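Local coordinates for protein amidase (Bacillus anthracis, PDB 5EWQ) that is an amidase-family enzyme that probably hydrolyses carboxylic acid amides, releasing ammonia, at residues L352-V357 / V456-V461. Numbering follows the deposited sequence.
Sequences LNNGGV and VLLSAV
The irregular loop Leu352-Val357, which leads from strand 345-347, outermost at one end of the large mixed sheet, to helix 360-377, passes beside the first turn of the short helix 457-462, which follows strand 447-451 of that sheet, and the backbones come nearest at Asn354 and Leu458, whose CA atoms are 7.1 Å apart. Leu458 reaches into the bend of the loop and meets three of its side chains. It has its CG anti to the carbonyl carbon (chi1 -56°), and its two methyls part from there: CD1 lies 3.7 Å from CD2 of Leu352, and CD2 lies 3.6 Å from CG2 of Val357, whose side chain crosses it at about a right angle. Between these two contacts the amide oxygen of Asn354 comes in, OD1 standing 3.3 Å from Leu458 CG and close to both methyls. The other branch of Val357, CG1, is anti to the backbone N (chi1 -176°) and touches two residues one helical turn apart, Leu457 at CG and Val461 at CG2, each 3.9 Å away. Leu457 CD2 also rests against the carbonyl oxygen of Val357, at 3.7 Å. Helix 418-437 borders the same cluster: Leu458 also touches Glu435 and Leu436, and Asn431 ND2 hydrogen-bonds to Gly355 O. Apolar contact thus joins the loop to helix 457-462, with the amide oxygen of Asn354 set against aliphatic carbon.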
loop_
_atom_site.group_PDB
_atom_site.type_symbol
_atom_site.label_atom_id
_atom_site.label_comp_id
_atom_site.label_asym_id
_atom_site.label_seq_id
_atom_site.Cartn_x
_atom_site.Cartn_y
_atom_site.Cartn_z
ATOM N N LEU A 352 -15.731 -18.994 -3.332
ATOM C CA LEU A 352 -16.562 -17.833 -3.625
ATOM C C LEU A 352 -16.961 -17.806 -5.095
ATOM O O LEU A 352 -16.195 -18.225 -5.963
ATOM C CB LEU A 352 -15.828 -16.543 -3.251
ATOM C CG LEU A 352 -16.115 -15.927 -1.879
ATOM C CD1 LEU A 352 -16.189 -16.989 -0.799
ATOM C CD2 LEU A 352 -15.052 -14.894 -1.532
ATOM N N ASN A 353 -18.164 -17.311 -5.368
ATOM C CA ASN A 353 -18.665 -17.230 -6.735
ATOM C C ASN A 353 -18.625 -15.806 -7.277
ATOM O O ASN A 353 -19.309 -14.919 -6.769
ATOM C CB ASN A 353 -20.092 -17.777 -6.810
ATOM C CG ASN A 353 -20.670 -17.704 -8.210
ATOM O OD1 ASN A 353 -21.323 -16.725 -8.573
ATOM N ND2 ASN A 353 -20.433 -18.742 -9.003
ATOM N N ASN A 354 -17.819 -15.597 -8.313
ATOM C CA ASN A 354 -17.694 -14.286 -8.935
ATOM C C ASN A 354 -18.679 -14.113 -10.086
ATOM O O ASN A 354 -18.295 -14.150 -11.254
ATOM C CB ASN A 354 -16.265 -14.066 -9.434
ATOM C CG ASN A 354 -15.233 -14.198 -8.331
ATOM O OD1 ASN A 354 -15.510 -13.906 -7.168
ATOM N ND2 ASN A 354 -14.035 -14.640 -8.691
ATOM N N GLY A 355 -19.951 -13.930 -9.747
ATOM C CA GLY A 355 -20.988 -13.769 -10.749
ATOM C C GLY A 355 -21.676 -12.421 -10.669
ATOM O O GLY A 355 -22.117 -12.001 -9.600
ATOM N N GLY A 356 -21.762 -11.737 -11.805
ATOM C CA GLY A 356 -22.432 -10.452 -11.877
ATOM C C GLY A 356 -21.647 -9.321 -11.239
ATOM O O GLY A 356 -22.121 -8.187 -11.174
ATOM N N VAL A 357 -20.443 -9.630 -10.769
ATOM C CA VAL A 357 -19.584 -8.631 -10.147
ATOM C C VAL A 357 -18.556 -8.114 -11.147
ATOM O O VAL A 357 -17.518 -8.738 -11.367
ATOM C CB VAL A 357 -18.863 -9.197 -8.909
ATOM C CG1 VAL A 357 -18.049 -8.111 -8.225
ATOM C CG2 VAL A 357 -19.871 -9.800 -7.943
ATOM N N VAL A 456 -10.062 -11.171 -4.423
ATOM C CA VAL A 456 -10.108 -9.775 -3.999
ATOM C C VAL A 456 -11.277 -9.033 -4.640
ATOM O O VAL A 456 -11.758 -8.033 -4.104
ATOM C CB VAL A 456 -8.794 -9.044 -4.342
ATOM C CG1 VAL A 456 -8.738 -7.688 -3.655
ATOM C CG2 VAL A 456 -7.607 -9.885 -3.929
ATOM N N LEU A 457 -11.733 -9.538 -5.782
ATOM C CA LEU A 457 -12.793 -8.900 -6.561
ATOM C C LEU A 457 -14.044 -8.591 -5.742
ATOM O O LEU A 457 -14.601 -7.497 -5.836
ATOM C CB LEU A 457 -13.171 -9.782 -7.754
ATOM C CG LEU A 457 -14.353 -9.310 -8.603
ATOM C CD1 LEU A 457 -14.091 -7.924 -9.168
ATOM C CD2 LEU A 457 -14.646 -10.302 -9.720
ATOM N N LEU A 458 -14.478 -9.552 -4.935
ATOM C CA LEU A 458 -15.717 -9.411 -4.178
ATOM C C LEU A 458 -15.574 -8.453 -2.999
ATOM O O LEU A 458 -16.414 -7.576 -2.799
ATOM C CB LEU A 458 -16.191 -10.778 -3.683
ATOM C CG LEU A 458 -16.385 -11.844 -4.762
ATOM C CD1 LEU A 458 -16.932 -13.127 -4.159
ATOM C CD2 LEU A 458 -17.299 -11.335 -5.862
ATOM N N SER A 459 -14.510 -8.624 -2.221
ATOM C CA SER A 459 -14.305 -7.823 -1.018
ATOM C C SER A 459 -14.015 -6.357 -1.337
ATOM O O SER A 459 -14.297 -5.472 -0.529
ATOM C CB SER A 459 -13.167 -8.410 -0.179
ATOM O OG SER A 459 -11.966 -8.494 -0.927
ATOM N N ALA A 460 -13.452 -6.107 -2.515
ATOM C CA ALA A 460 -13.127 -4.746 -2.930
ATOM C C ALA A 460 -14.383 -3.983 -3.340
ATOM O O ALA A 460 -14.564 -2.823 -2.969
ATOM C CB ALA A 460 -12.122 -4.765 -4.071
ATOM N N VAL A 461 -15.247 -4.641 -4.105
ATOM C CA VAL A 461 -16.488 -4.030 -4.569
ATOM C C VAL A 461 -17.469 -3.834 -3.415
ATOM O O VAL A 461 -18.112 -2.790 -3.303
ATOM C CB VAL A 461 -17.154 -4.881 -5.670
ATOM C CG1 VAL A 461 -18.523 -4.325 -6.030
ATOM C CG2 VAL A 461 -16.262 -4.943 -6.901
#